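Local coordinates for brain-specific angiogenesis inhibitor 1-associated protein 2-like protein 2 (Mus musculus, PDB 3OK8) that binds phosphoinositides, including PtdIns(4,5)P2, and induces planar or gently curved membrane structures, the piece here being its I-BAR (IMD) domain, at residues 155-158 / 159-163; 38-41 / 42-46. All blocks are in the same frame, centred on the assembly; numbering follows the deposited sequence. Where two conformers were deposited one is given.

Contact 1: 155-158 / 159-163; sequences EMKE and SVNRL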
loop_
_atom_site.group_PDB
_atom_site.type_symbol
_atom_site.label_atom_id
_atom_site.label_comp_id
_atom_site.label_asym_id
_atom_site.label_seq_id
_atom_site.Cartn_x
_atom_site.Cartn_y
_atom_site.Cartn_z
ATOM N N GLU A 155 -73.994 9.888 8.094
ATOM C CA GLU A 155 -73.015 10.693 7.376
ATOM C C GLU A 155 -71.754 10.815 8.225
ATOM O O GLU A 155 -70.654 11.059 7.718
ATOM C CB GLU A 155 -73.581 12.081 7.070
ATOM C CG GLU A 155 -72.608 12.989 6.332
ATOM C CD GLU A 155 -73.105 14.417 6.211
ATOM O OE1 GLU A 155 -74.338 14.631 6.259
ATOM O OE2 GLU A 155 -72.256 15.325 6.059
ATOM N N MET A 156 -71.930 10.640 9.531
ATOM C CA MET A 156 -70.820 10.701 10.466
ATOM C C MET A 156 -70.117 9.354 10.575
ATOM O O MET A 156 -68.951 9.298 10.946
ATOM C CB MET A 156 -71.295 11.158 11.847
ATOM C CG MET A 156 -70.156 11.552 12.782
ATOM S SD MET A 156 -69.210 12.920 12.100
ATOM C CE MET A 156 -67.959 13.153 13.353
ATOM N N LYS A 157 -70.825 8.271 10.259
ATOM C CA LYS A 157 -70.214 6.949 10.298
ATOM C C LYS A 157 -69.311 6.745 9.092
ATOM O O LYS A 157 -68.303 6.049 9.178
ATOM C CB LYS A 157 -71.259 5.838 10.343
ATOM C CG LYS A 157 -70.704 4.535 10.900
ATOM C CD LYS A 157 -71.569 3.332 10.569
ATOM C CE LYS A 157 -71.198 2.737 9.224
ATOM N NZ LYS A 157 -71.674 1.333 9.079
ATOM N N GLU A 158 -69.686 7.345 7.967
ATOM C CA GLU A 158 -68.897 7.263 6.742
ATOM C C GLU A 158 -67.737 8.258 6.745
ATOM O O GLU A 158 -66.681 7.995 6.182
ATOM C CB GLU A 158 -69.795 7.466 5.515
ATOM C CG GLU A 158 -69.193 8.322 4.412
ATOM C CD GLU A 158 -69.559 9.787 4.551
ATOM O OE1 GLU A 158 -68.900 10.633 3.911
ATOM O OE2 GLU A 158 -70.512 10.092 5.300
ATOM N N SER A 159 -67.951 9.405 7.380
ATOM C CA SER A 159 -66.918 10.428 7.523
ATOM C C SER A 159 -65.771 9.890 8.388
ATOM O O SER A 159 -64.594 10.208 8.172
ATOM C CB SER A 159 -67.525 11.697 8.139
ATOM O OG SER A 159 -66.550 12.695 8.384
ATOM N N VAL A 160 -66.128 9.060 9.362
ATOM C CA VAL A 160 -65.153 8.425 10.238
ATOM C C VAL A 160 -64.469 7.252 9.541
ATOM O O VAL A 160 -63.259 7.074 9.654
ATOM C CB VAL A 160 -65.808 7.939 11.547
ATOM C CG1 VAL A 160 -64.964 6.862 12.208
ATOM C CG2 VAL A 160 -66.018 9.107 12.493
ATOM N N ASN A 161 -65.242 6.457 8.811
ATOM C CA ASN A 161 -64.691 5.273 8.164
ATOM C C ASN A 161 -63.701 5.595 7.046
ATOM O O ASN A 161 -62.710 4.896 6.892
ATOM C CB ASN A 161 -65.800 4.331 7.677
ATOM C CG ASN A 161 -66.361 3.455 8.798
ATOM O OD1 ASN A 161 -65.894 3.506 9.936
ATOM N ND2 ASN A 161 -67.365 2.643 8.473
ATOM N N ARG A 162 -63.957 6.654 6.280
ATOM C CA ARG A 162 -63.017 7.076 5.240
ATOM C C ARG A 162 -61.771 7.696 5.864
ATOM O O ARG A 162 -60.661 7.535 5.355
ATOM C CB ARG A 162 -63.660 8.064 4.261
ATOM C CG ARG A 162 -63.619 9.506 4.729
ATOM C CD ARG A 162 -64.518 10.404 3.891
ATOM N NE ARG A 162 -65.064 11.510 4.677
ATOM C CZ ARG A 162 -64.394 12.623 4.964
ATOM N NH1 ARG A 162 -64.965 13.578 5.689
ATOM N NH2 ARG A 162 -63.148 12.777 4.531
ATOM N N LEU A 163 -61.967 8.404 6.973
ATOM C CA LEU A 163 -60.875 9.045 7.697
ATOM C C LEU A 163 -59.872 8.004 8.208
ATOM O O LEU A 163 -58.664 8.238 8.227
ATOM C CB LEU A 163 -61.440 9.855 8.859
ATOM C CG LEU A 163 -60.791 11.189 9.210
ATOM C CD1 LEU A 163 -60.544 12.016 7.961
ATOM C CD2 LEU A 163 -61.696 11.939 10.175
#

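Contact 2: 38-41 / 42-46; sequences NYLR and AFHAL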
loop_
_atom_site.group_PDB
_atom_site.type_symbol
_atom_site.label_atom_id
_atom_site.label_comp_id
_atom_site.label_asym_id
_atom_site.label_seq_id
_atom_site.Cartn_x
_atom_site.Cartn_y
_atom_site.Cartn_z
ATOM N N ASN A 38 -7.608 9.386 8.469
ATOM C CA ASN A 38 -6.486 8.639 9.030
ATOM C C ASN A 38 -5.884 7.701 7.997
ATOM O O ASN A 38 -4.665 7.573 7.878
ATOM C CB ASN A 38 -6.955 7.782 10.204
ATOM C CG ASN A 38 -7.175 8.580 11.477
ATOM O OD1 ASN A 38 -6.906 9.785 11.548
ATOM N ND2 ASN A 38 -7.662 7.896 12.501
ATOM N N TYR A 39 -6.764 7.023 7.274
ATOM C CA TYR A 39 -6.381 6.142 6.176
ATOM C C TYR A 39 -5.541 6.884 5.114
ATOM O O TYR A 39 -4.495 6.398 4.675
ATOM C CB TYR A 39 -7.658 5.587 5.555
ATOM C CG TYR A 39 -7.522 4.293 4.789
ATOM C CD1 TYR A 39 -6.285 3.803 4.396
ATOM C CD2 TYR A 39 -8.653 3.575 4.425
ATOM C CE1 TYR A 39 -6.185 2.616 3.684
ATOM C CE2 TYR A 39 -8.562 2.400 3.712
ATOM C CZ TYR A 39 -7.332 1.924 3.338
ATOM O OH TYR A 39 -7.270 0.741 2.626
ATOM N N LEU A 40 -5.998 8.063 4.702
ATOM C CA LEU A 40 -5.270 8.865 3.722
ATOM C C LEU A 40 -3.893 9.242 4.241
ATOM O O LEU A 40 -2.899 9.116 3.528
ATOM C CB LEU A 40 -6.024 10.152 3.389
ATOM C CG LEU A 40 -7.228 10.049 2.465
ATOM C CD1 LEU A 40 -8.104 11.291 2.613
ATOM C CD2 LEU A 40 -6.763 9.869 1.037
ATOM N N ARG A 41 -3.840 9.731 5.475
ATOM C CA ARG A 41 -2.576 10.150 6.066
ATOM C C ARG A 41 -1.577 8.992 6.135
ATOM O O ARG A 41 -0.398 9.182 5.863
ATOM C CB ARG A 41 -2.785 10.814 7.432
ATOM C CG ARG A 41 -3.342 12.240 7.337
ATOM C CD ARG A 41 -3.445 12.926 8.708
ATOM N NE ARG A 41 -4.498 12.347 9.537
ATOM C CZ ARG A 41 -5.739 12.827 9.632
ATOM N NH1 ARG A 41 -6.098 13.915 8.962
ATOM N NH2 ARG A 41 -6.628 12.225 10.413
ATOM N N ALA A 42 -2.043 7.793 6.479
ATOM C CA ALA A 42 -1.175 6.616 6.406
ATOM C C ALA A 42 -0.675 6.382 4.994
ATOM O O ALA A 42 0.507 6.105 4.805
ATOM C CB ALA A 42 -1.868 5.372 6.929
ATOM N N PHE A 43 -1.576 6.467 4.009
ATOM C CA PHE A 43 -1.199 6.371 2.597
ATOM C C PHE A 43 -0.107 7.366 2.221
ATOM O O PHE A 43 0.855 7.014 1.549
ATOM C CB PHE A 43 -2.392 6.663 1.686
ATOM C CG PHE A 43 -3.177 5.448 1.268
ATOM C CD1 PHE A 43 -2.616 4.495 0.422
ATOM C CD2 PHE A 43 -4.502 5.291 1.674
ATOM C CE1 PHE A 43 -3.356 3.380 0.015
ATOM C CE2 PHE A 43 -5.251 4.183 1.272
ATOM C CZ PHE A 43 -4.675 3.223 0.446
ATOM N N HIS A 44 -0.287 8.623 2.607
ATOM C CA HIS A 44 0.649 9.670 2.220
ATOM C C HIS A 44 2.023 9.435 2.861
ATOM O O HIS A 44 3.057 9.770 2.286
ATOM C CB HIS A 44 0.105 11.048 2.618
ATOM C CG HIS A 44 -1.096 11.490 1.834
ATOM N ND1 HIS A 44 -1.148 11.453 0.455
ATOM C CD2 HIS A 44 -2.283 12.002 2.239
ATOM C CE1 HIS A 44 -2.315 11.917 0.048
ATOM N NE2 HIS A 44 -3.025 12.254 1.112
ATOM N N ALA A 45 2.007 8.871 4.064
ATOM C CA ALA A 45 3.223 8.518 4.788
ATOM C C ALA A 45 3.935 7.324 4.149
ATOM O O ALA A 45 5.168 7.284 4.106
ATOM C CB ALA A 45 2.910 8.234 6.256
ATOM N N LEU A 46 3.168 6.342 3.670
ATOM C CA LEU A 46 3.786 5.192 3.010
ATOM C C LEU A 46 4.455 5.648 1.726
ATOM O O LEU A 46 5.591 5.288 1.457
ATOM C CB LEU A 46 2.784 4.081 2.706
ATOM C CG LEU A 46 3.376 2.825 2.047
ATOM C CD1 LEU A 46 4.193 1.978 3.037
ATOM C CD2 LEU A 46 2.294 1.983 1.440
#

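Contact 1: 155-158 / 159-163
Arg162 runs beside the carbonyl of Glu158, one turn before it, near the start of helix 153-217 in the three-helix bundle of the I-BAR (IMD) domain. The residues are four apart, and the helix backbone joins them: Arg162 N donates to Glu158 O at 3.0 Å. CG of Arg162 stands between its own backbone N and carbonyl carbon (chi1 85°), which runs the side chain past that carbonyl. Its CB lies 3.6 Å from Glu158 O. CG of Arg162 is 3.7 Å from Glu158 O, and CD is still near that oxygen. The chain then bends at chi3. This brings Arg162 NE to 4.0 Å from Glu158 OE1, too far for a salt bridge. OE1 approaches obliquely, with the carboxylate and guanidinium planes 34° apart. Glu158 was modelled in two conformers, so this pairing is doubtful. Elsewhere round the turn, CG2 of Val160 sits 3.3 Å from Met156 O. Met156 and Val160 both pack on Cys138 of helix 71-147, which marks the inner side of this turn. On the exposed side, Lys157 CE comes 3.9 Å from Asn161 ND2. One guanidinium face of Arg162 meets Ser159 O, 3.6 Å above the plane and displaced from its centre.

Contact 2: 38-41 / 42-46
Tyr39 and Phe43 hold their rings near-parallel but offset, one helical turn apart, on helix 5-66 of the I-BAR (IMD) three-helix bundle. The ring planes are 15° apart. The offset leaves little of one ring over the other, with the centroids 4.9 Å apart. Tyr39 has CG anti to its own N (chi1 -157°), which turns the ring toward Phe43 although its CB points away. In the backbone, Phe43 N donates to Tyr39 O at 3.0 Å. Phe43 CD2 lies 3.2 Å from Tyr39 O. The CA of Leu40 sits at the edge of the Phe43 ring, near its plane. Tyr39 also meets the ring of Phe98 on helix 71-147, and it packs on Ala50 of the second subunit; Phe43 packs on Leu46 of that subunit. The aromatic pair is thus in contact with both helix 71-147 and the second subunit. With alanine instead of Tyr39, the Phe43 ring is likely to lose its aromatic neighbour, and a gap to open facing Phe98 of the same chain and Ala50 of the second subunit. On another side of the turn, His44 CD2 rests 3.2 Å from Leu40 O, which approaches the imidazole obliquely. Arg41 bends back at chi3 toward Asn38. Its NH2 donates to Asn38 OD1 at 2.7 Å, in the plane of both the guanidinium and the amide carbonyl.

Overall arrangement
Contact 2 comes first along the chain, on helix 5-66, and contact 1 follows on helix 153-217. Helix 71-147 lies between them in sequence, and side chains of both contacts pack on it. Their centres are about 65 Å apart, on opposite sides of the chain's centre, and their nearest atoms are about 50 Å apart. They do not touch, but both belong to one elongated IMD domain. Contact 2 meets the second subunit of the antiparallel dimer. Contact 1 touches no other chain of the assembly and lies near the end of the bundle, just after helix 71-147 gives way to helix 153-217. Contact 2 is thus at the dimer interface, contact 1 near a distal end.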